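Local coordinates for class D beta-lactamase (Fusobacterium nucleatum subsp. polymorphum, PDB 4IED), which probably hydrolyses beta-lactam antibiotics to substituted beta-amino acids, the reaction by which class D enzymes give bacteria resistance to these drugs, at residues T64-E69 and N128-G133; L164-L169 and D219-F224. All blocks are in the same frame, centred on the assembly; numbering follows the deposited sequence.

Contact 1: T64-E69 and N128-G133; sequences TLIGLE and NKLNYG
L130 reaches from the last helical turn of 108-130 into the side of helix 62-69, where L65 and I66 receive it. This is helix-helix packing in the all-helical part of the serine beta-lactamase fold, and helix 62-69 is the one that begins just after the carboxylated lysine at position 60. The apolar half of the contact divides between the two methyls of L130. CD1 of L130 lies 4.0 Å from CD1 of I66, while CD2 of L130 is 4.2 Å from CD2 of L65, so the isobutyl group faces two successive residues of the opposite helix. The CB of I66 does not point straight at the partner. With CG1 beside the backbone N (chi1 -63°) and the chain carried on to CD1 (chi2 162°), its far end comes nearer, and its side chain crosses that of L130 obliquely. F171, from a loop, also packs on L130, and L118 touches I66.

Past L130 the helix stops in a Schellman motif: N131 takes a positive phi of 47°, and the chain turns off toward Y132, whose ring meets F59 edge-to-face.

The polar half lies at the margin, between E69 and K129. Their charges are opposite, but OE2 of E69 and NZ of K129 stand 4.8 Å apart, too far for a direct bond. The other carboxylate oxygen is held as well: OE1 of E69 accepts from ND2 of N175 and from the backbone N of K172, which probably fixes its position. What joins the two side chains is one water, which donates to OE2 of E69 at 2.7 Å and accepts from NZ of K129 at 2.8 Å.

Contact 2: L164-L169 and D219-F224; sequences LSQSKL and DNIYSF
The Schellman turn that ends helix 154-165 brings S165 and Q166 against I221, the first residue of strand 221-229, in the packing of a helix on the antiparallel sheet of the beta-lactamase fold. S167, with positive phi, is the C-prime residue of that turn, and its N returns to O of L164 at 2.9 Å.

I221 offers two methyls to the helix end. Its CG2 sits 3.5 Å from OG of S165, and CD1 is 3.7 Å from the same oxygen. The hydroxyl lies over the isoleucine because OG stands between the backbone N and the carbonyl carbon (chi1 69°). The hydroxyl is hydrogen-bonded back into its own helix, to O of N162 and weakly to O of L161, so it can rest on methyls and still be satisfied. Beside it, CG of Q166 comes 3.8 Å from CD1 of I221, methylene against methyl.

On the strand side, N of I221 donates to OD1 of N220 at 2.7 Å, a bent bond (137° at the hydrogen). That same OD1 accepts from N of K37, while ND2 of N220 binds OD1 of D35, a residue known to bind magnesium.

W214 of the adjacent strand 208-216 touches both S165 and I221, and the backbone of I221 pairs with L36 on its other flank, beyond the end of strand 29-35.

Contact 1 closes before contact 2 opens along the chain, and their centres lie 16 Å apart, yet segment 164-169 touches contact 1 through L169. Its CD1 is 4.0 Å from CD2 of L130 and equally 4.0 Å from CD2 of L65, which ties the loop after helix 154-165 to both helices of contact 1. Helix 62-69 leads to the active site: OG1 of T64 is hydrogen-bonded to the backbone O of the carboxylated lysine at position 60 and to OH of Y111. Contact 2 borders a different feature, with the side chain of I221 about 5 Å from a bound magnesium ion. The chain running from helix 108-130 to helix 154-165 links the two contacts.

Contact 1: T64-E69 and N128-G133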
ATOM      1  N   THR A  64      -9.734  -2.604   1.878  1.00  5.07           N
ATOM      2  CA  THR A  64     -10.801  -1.614   2.129  1.00  5.18           C
ATOM      3  C   THR A  64     -11.734  -1.478   0.906  1.00  5.34           C
ATOM      4  O   THR A  64     -12.966  -1.514   1.050  1.00  5.57           O
ATOM      5  CB  THR A  64     -10.214  -0.217   2.346  1.00  5.07           C
ATOM      6  OG1 THR A  64      -9.228  -0.258   3.443  1.00  4.97           O
ATOM      7  CG2 THR A  64     -11.308   0.787   2.715  1.00  5.25           C
ATOM      8  N   LEU A  65     -11.129  -1.450  -0.308  1.00  5.26           N
ATOM      9  CA  LEU A  65     -11.964  -1.265  -1.530  1.00  5.48           C
ATOM     10  C   LEU A  65     -12.888  -2.419  -1.725  1.00  5.72           C
ATOM     11  O   LEU A  65     -14.084  -2.252  -2.001  1.00  5.99           O
ATOM     12  CB  LEU A  65     -11.036  -1.086  -2.692  1.00  5.40           C
ATOM     13  CG  LEU A  65     -11.622  -0.793  -4.015  1.00  5.65           C
ATOM     14  CD1 LEU A  65     -12.480   0.486  -4.065  1.00  5.82           C
ATOM     15  CD2 LEU A  65     -10.639  -0.805  -5.148  1.00  5.63           C
ATOM     16  N   ILE A  66     -12.405  -3.653  -1.542  1.00  5.68           N
ATOM     17  CA  ILE A  66     -13.256  -4.801  -1.675  1.00  5.96           C
ATOM     18  C   ILE A  66     -14.319  -4.851  -0.599  1.00  6.13           C
ATOM     19  O   ILE A  66     -15.482  -5.221  -0.833  1.00  6.45           O
ATOM     20  CB  ILE A  66     -12.431  -6.103  -1.617  1.00  5.93           C
ATOM     21  CG1 ILE A  66     -11.449  -6.148  -2.814  1.00  5.86           C
ATOM     22  CG2 ILE A  66     -13.267  -7.324  -1.606  1.00  6.26           C
ATOM     23  CD1 ILE A  66     -10.297  -7.143  -2.659  1.00  5.79           C
ATOM     24  N   GLY A  67     -14.010  -4.464   0.627  1.00  5.97           N
ATOM     25  CA  GLY A  67     -15.025  -4.382   1.670  1.00  6.18           C
ATOM     26  C   GLY A  67     -16.143  -3.404   1.399  1.00  6.38           C
ATOM     27  O   GLY A  67     -17.282  -3.711   1.631  1.00  6.70           O
ATOM     28  N   LEU A  68     -15.743  -2.212   0.922  1.00  6.22           N
ATOM     29  CA  LEU A  68     -16.776  -1.253   0.510  1.00  6.48           C
ATOM     30  C   LEU A  68     -17.612  -1.777  -0.609  1.00  6.78           C
ATOM     31  O   LEU A  68     -18.849  -1.602  -0.565  1.00  7.14           O
ATOM     32  CB  LEU A  68     -16.119   0.061   0.085  1.00  6.31           C
ATOM     33  CG  LEU A  68     -15.393   0.853   1.211  1.00  6.10           C
ATOM     34  CD1 LEU A  68     -14.538   1.913   0.534  1.00  5.94           C
ATOM     35  CD2 LEU A  68     -16.413   1.395   2.232  1.00  6.37           C
ATOM     36  N   GLU A  69     -16.975  -2.414  -1.607  1.00  6.69           N
ATOM     37  CA  GLU A  69     -17.747  -2.839  -2.797  1.00  7.05           C
ATOM     38  C   GLU A  69     -18.821  -3.871  -2.415  1.00  7.40           C
ATOM     39  O   GLU A  69     -19.922  -3.916  -2.990  1.00  7.82           O
ATOM     40  CB  GLU A  69     -16.772  -3.386  -3.861  1.00  6.93           C
ATOM     41  CG  GLU A  69     -17.366  -3.453  -5.244  1.00  7.54           C
ATOM     42  CD  GLU A  69     -17.516  -2.108  -5.991  1.00  7.84           C
ATOM     43  OE1 GLU A  69     -17.183  -1.077  -5.483  1.00  7.72           O
ATOM     44  OE2 GLU A  69     -18.089  -2.231  -7.081  1.00  9.53           O
ATOM     45  N   ASN A 128      -9.453 -11.043  -7.957  1.00  4.70           N
ATOM     46  CA  ASN A 128      -9.488 -11.434  -9.353  1.00  4.96           C
ATOM     47  C   ASN A 128      -9.942 -10.251 -10.211  1.00  5.67           C
ATOM     48  O   ASN A 128      -9.389 -10.021 -11.308  1.00  5.89           O
ATOM     49  CB  ASN A 128     -10.416 -12.614  -9.559  1.00  5.24           C
ATOM     50  CG  ASN A 128      -9.797 -13.929  -9.092  1.00  5.28           C
ATOM     51  OD1 ASN A 128      -8.671 -13.927  -8.609  1.00  5.21           O
ATOM     52  ND2 ASN A 128     -10.484 -15.001  -9.231  1.00  5.85           N
ATOM     53  N   LYS A 129     -10.892  -9.454  -9.679  1.00  6.59           N
ATOM     54  CA  LYS A 129     -11.386  -8.226 -10.361  1.00  7.86           C
ATOM     55  C   LYS A 129     -10.252  -7.200 -10.497  1.00  7.18           C
ATOM     56  O   LYS A 129     -10.140  -6.505 -11.535  1.00  7.39           O
ATOM     57  CB  LYS A 129     -12.557  -7.675  -9.641  1.00 10.13           C
ATOM     58  CG  LYS A 129     -13.832  -8.413  -9.926  1.00 13.54           C
ATOM     59  CD  LYS A 129     -14.785  -8.116  -8.785  1.00 16.81           C
ATOM     60  CE  LYS A 129     -15.255  -6.718  -8.871  1.00 18.49           C
ATOM     61  NZ  LYS A 129     -16.422  -6.614  -7.945  1.00 19.69           N
ATOM     62  N   LEU A 130      -9.410  -7.078  -9.455  1.00  6.07           N
ATOM     63  CA  LEU A 130      -8.227  -6.265  -9.475  1.00  6.17           C
ATOM     64  C   LEU A 130      -7.037  -6.797 -10.220  1.00  5.89           C
ATOM     65  O   LEU A 130      -6.048  -6.106 -10.420  1.00  6.25           O
ATOM     66  CB  LEU A 130      -7.764  -5.970  -8.027  1.00  6.15           C
ATOM     67  CG  LEU A 130      -8.661  -5.096  -7.175  1.00  6.56           C
ATOM     68  CD1 LEU A 130      -8.444  -5.290  -5.699  1.00  6.39           C
ATOM     69  CD2 LEU A 130      -8.652  -3.620  -7.585  1.00  7.53           C
ATOM     70  N   ASN A 131      -7.087  -8.108 -10.564  1.00  5.49           N
ATOM     71  CA  ASN A 131      -5.960  -8.842 -11.039  1.00  5.23           C
ATOM     72  C   ASN A 131      -4.705  -8.586 -10.129  1.00  5.25           C
ATOM     73  O   ASN A 131      -3.615  -8.308 -10.613  1.00  5.58           O
ATOM     74  CB  ASN A 131      -5.599  -8.498 -12.458  1.00  5.61           C
ATOM     75  CG  ASN A 131      -4.620  -9.483 -13.048  1.00  5.68           C
ATOM     76  OD1 ASN A 131      -4.676 -10.715 -12.783  1.00  5.64           O
ATOM     77  ND2 ASN A 131      -3.734  -8.977 -13.877  1.00  6.05           N
ATOM     78  N   TYR A 132      -4.918  -8.678  -8.810  1.00  5.32           N
ATOM     79  CA  TYR A 132      -3.958  -8.258  -7.763  1.00  5.02           C
ATOM     80  C   TYR A 132      -2.858  -9.293  -7.580  1.00  5.07           C
ATOM     81  O   TYR A 132      -3.062 -10.377  -6.992  1.00  5.13           O
ATOM     82  CB  TYR A 132      -4.685  -8.039  -6.411  1.00  4.83           C
ATOM     83  CG  TYR A 132      -3.807  -7.436  -5.335  1.00  4.60           C
ATOM     84  CD1 TYR A 132      -2.968  -8.200  -4.599  1.00  4.57           C
ATOM     85  CD2 TYR A 132      -3.860  -6.049  -5.032  1.00  4.48           C
ATOM     86  CE1 TYR A 132      -2.151  -7.607  -3.651  1.00  4.44           C
ATOM     87  CE2 TYR A 132      -3.058  -5.493  -4.081  1.00  4.36           C
ATOM     88  CZ  TYR A 132      -2.182  -6.261  -3.367  1.00  4.34           C
ATOM     89  OH  TYR A 132      -1.435  -5.715  -2.367  1.00  4.29           O
ATOM     90  N   GLY A 133      -1.642  -8.969  -8.028  1.00  5.10           N
ATOM     91  CA  GLY A 133      -0.539  -9.859  -7.835  1.00  5.20           C
ATOM     92  C   GLY A 133      -0.828 -11.268  -8.288  1.00  5.50           C
ATOM     93  O   GLY A 133      -1.426 -11.484  -9.343  1.00  5.73           O
TER
HETATM   94  O   HOH W   1     -17.156  -4.079  -8.808  1.00 13.84           O

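Contact 2: L164-L169 and D219-F224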
ATOM      1  N   LEU A 164      -6.282   3.510  -9.470  1.00  5.96           N
ATOM      2  CA  LEU A 164      -7.032   3.956  -8.299  1.00  5.89           C
ATOM      3  C   LEU A 164      -7.069   5.489  -8.202  1.00  6.20           C
ATOM      4  O   LEU A 164      -8.107   6.083  -7.939  1.00  6.42           O
ATOM      5  CB  LEU A 164      -6.389   3.402  -6.991  1.00  5.51           C
ATOM      6  CG  LEU A 164      -7.095   3.814  -5.686  1.00  5.50           C
ATOM      7  CD1 LEU A 164      -8.611   3.484  -5.633  1.00  5.63           C
ATOM      8  CD2 LEU A 164      -6.388   3.234  -4.476  1.00  5.21           C
ATOM      9  N   SER A 165      -5.931   6.130  -8.418  1.00  6.27           N
ATOM     10  CA  SER A 165      -5.760   7.594  -8.229  1.00  6.61           C
ATOM     11  C   SER A 165      -6.686   8.375  -9.212  1.00  7.30           C
ATOM     12  O   SER A 165      -7.024   9.479  -8.974  1.00  7.78           O
ATOM     13  CB  SER A 165      -4.312   8.006  -8.483  1.00  6.72           C
ATOM     14  OG  SER A 165      -3.973   7.888  -9.839  1.00  7.23           O
ATOM     15  N   GLN A 166      -7.045   7.716 -10.319  1.00  7.64           N
ATOM     16  CA  GLN A 166      -7.967   8.282 -11.335  1.00  8.68           C
ATOM     17  C   GLN A 166      -9.380   7.654 -11.310  1.00  9.00           C
ATOM     18  O   GLN A 166     -10.193   7.891 -12.237  1.00 10.19           O
ATOM     19  CB  GLN A 166      -7.315   7.983 -12.658  1.00  8.94           C
ATOM     20  CG  GLN A 166      -5.945   8.637 -12.883  1.00  9.39           C
ATOM     21  CD  GLN A 166      -5.379   8.219 -14.221  1.00 10.07           C
ATOM     22  OE1 GLN A 166      -4.638   7.233 -14.413  1.00 11.22           O
ATOM     23  NE2 GLN A 166      -5.901   8.890 -15.227  1.00 11.29           N
ATOM     24  N   SER A 167      -9.666   6.885 -10.263  1.00  9.02           N
ATOM     25  CA  SER A 167     -10.974   6.199 -10.140  1.00  9.52           C
ATOM     26  C   SER A 167     -11.246   5.374 -11.387  1.00  9.43           C
ATOM     27  O   SER A 167     -12.387   5.224 -11.814  1.00  9.87           O
ATOM     28  CB  SER A 167     -12.112   7.173  -9.814  1.00 10.44           C
ATOM     29  OG  SER A 167     -11.852   7.708  -8.490  1.00 12.19           O
ATOM     30  N   LYS A 168     -10.231   4.697 -11.899  1.00  9.24           N
ATOM     31  CA  LYS A 168     -10.358   3.889 -13.130  1.00  9.69           C
ATOM     32  C   LYS A 168     -10.400   2.396 -12.909  1.00  9.25           C
ATOM     33  O   LYS A 168     -10.447   1.610 -13.855  1.00 10.22           O
ATOM     34  CB  LYS A 168      -9.206   4.224 -14.122  1.00 10.43           C
ATOM     35  CG  LYS A 168      -9.438   5.545 -14.840  1.00 12.34           C
ATOM     36  CD  LYS A 168      -8.261   5.803 -15.738  1.00 14.47           C
ATOM     37  CE  LYS A 168      -8.514   7.109 -16.479  1.00 17.43           C
ATOM     38  NZ  LYS A 168      -9.565   7.130 -17.496  1.00 20.98           N
ATOM     39  N   LEU A 169     -10.465   1.980 -11.681  1.00  8.44           N
ATOM     40  CA  LEU A 169     -10.625   0.557 -11.386  1.00  8.38           C
ATOM     41  C   LEU A 169     -12.113   0.178 -11.550  1.00  8.83           C
ATOM     42  O   LEU A 169     -12.977   1.040 -11.486  1.00  8.87           O
ATOM     43  CB  LEU A 169     -10.112   0.199  -9.983  1.00  8.02           C
ATOM     44  CG  LEU A 169      -8.644   0.397  -9.747  1.00  7.70           C
ATOM     45  CD1 LEU A 169      -8.286   0.267  -8.265  1.00  7.38           C
ATOM     46  CD2 LEU A 169      -7.872  -0.683 -10.545  1.00  7.87           C
ATOM     47  N   ASP A 219      -1.222  19.200 -12.327  1.00 10.39           N
ATOM     48  CA  ASP A 219      -1.350  18.642 -13.654  1.00 10.22           C
ATOM     49  C   ASP A 219      -0.706  17.296 -13.898  1.00  9.29           C
ATOM     50  O   ASP A 219      -0.598  16.862 -15.030  1.00  9.75           O
ATOM     51  CB  ASP A 219      -0.932  19.562 -14.779  1.00 10.83           C
ATOM     52  CG  ASP A 219       0.567  19.800 -14.791  1.00 10.91           C
ATOM     53  OD1 ASP A 219       1.245  19.338 -13.810  1.00 11.34           O
ATOM     54  OD2 ASP A 219       1.080  20.414 -15.705  1.00 11.31           O
ATOM     55  N   ASN A 220      -0.386  16.563 -12.838  1.00  8.39           N
ATOM     56  CA  ASN A 220       0.162  15.248 -12.975  1.00  7.92           C
ATOM     57  C   ASN A 220      -0.158  14.372 -11.759  1.00  7.40           C
ATOM     58  O   ASN A 220      -0.695  14.822 -10.746  1.00  7.29           O
ATOM     59  CB  ASN A 220       1.694  15.377 -13.144  1.00  7.99           C
ATOM     60  CG  ASN A 220       2.326  14.227 -13.897  1.00  7.93           C
ATOM     61  OD1 ASN A 220       1.683  13.210 -14.151  1.00  7.76           O
ATOM     62  ND2 ASN A 220       3.614  14.418 -14.321  1.00  8.15           N
ATOM     63  N   ILE A 221       0.074  13.079 -11.948  1.00  7.15           N
ATOM     64  CA  ILE A 221      -0.045  12.057 -10.859  1.00  6.68           C
ATOM     65  C   ILE A 221       1.145  11.148 -10.986  1.00  6.53           C
ATOM     66  O   ILE A 221       1.407  10.588 -12.031  1.00  6.69           O
ATOM     67  CB  ILE A 221      -1.300  11.167 -10.954  1.00  6.58           C
ATOM     68  CG1 ILE A 221      -2.538  12.044 -11.016  1.00  6.84           C
ATOM     69  CG2 ILE A 221      -1.348  10.224  -9.797  1.00  6.17           C
ATOM     70  CD1 ILE A 221      -3.840  11.316 -11.243  1.00  6.87           C
ATOM     71  N   TYR A 222       1.899  11.026  -9.861  1.00  6.28           N
ATOM     72  CA  TYR A 222       3.079  10.157  -9.762  1.00  6.16           C
ATOM     73  C   TYR A 222       2.744   9.018  -8.868  1.00  5.81           C
ATOM     74  O   TYR A 222       2.579   9.215  -7.669  1.00  5.62           O
ATOM     75  CB  TYR A 222       4.288  10.937  -9.214  1.00  6.25           C
ATOM     76  CG  TYR A 222       4.623  12.190  -9.969  1.00  6.64           C
ATOM     77  CD1 TYR A 222       3.952  13.376  -9.641  1.00  6.77           C
ATOM     78  CD2 TYR A 222       5.630  12.231 -10.947  1.00  6.95           C
ATOM     79  CE1 TYR A 222       4.205  14.570 -10.267  1.00  7.19           C
ATOM     80  CE2 TYR A 222       5.799  13.444 -11.639  1.00  7.38           C
ATOM     81  CZ  TYR A 222       5.108  14.584 -11.292  1.00  7.49           C
ATOM     82  OH  TYR A 222       5.307  15.833 -11.986  1.00  7.98           O
ATOM     83  N   SER A 223       2.605   7.809  -9.438  1.00  5.77           N
ATOM     84  CA  SER A 223       2.272   6.653  -8.616  1.00  5.49           C
ATOM     85  C   SER A 223       3.593   5.941  -8.292  1.00  5.45           C
ATOM     86  O   SER A 223       4.515   5.902  -9.110  1.00  5.66           O
ATOM     87  CB  SER A 223       1.405   5.699  -9.380  1.00  5.54           C
ATOM     88  OG  SER A 223       0.103   6.310  -9.555  1.00  5.62           O
ATOM     89  N   PHE A 224       3.711   5.429  -7.089  1.00  5.23           N
ATOM     90  CA  PHE A 224       5.024   4.903  -6.655  1.00  5.25           C
ATOM     91  C   PHE A 224       4.844   3.705  -5.747  1.00  5.08           C
ATOM     92  O   PHE A 224       3.868   3.430  -5.092  1.00  4.91           O
ATOM     93  CB  PHE A 224       5.832   5.957  -5.907  1.00  5.30           C
ATOM     94  CG  PHE A 224       5.238   6.345  -4.559  1.00  5.11           C
ATOM     95  CD1 PHE A 224       5.541   5.610  -3.386  1.00  4.99           C
ATOM     96  CD2 PHE A 224       4.430   7.463  -4.460  1.00  5.12           C
ATOM     97  CE1 PHE A 224       5.004   5.954  -2.185  1.00  4.89           C
ATOM     98  CE2 PHE A 224       3.897   7.804  -3.228  1.00  5.01           C
ATOM     99  CZ  PHE A 224       4.172   7.033  -2.114  1.00  4.89           C
TER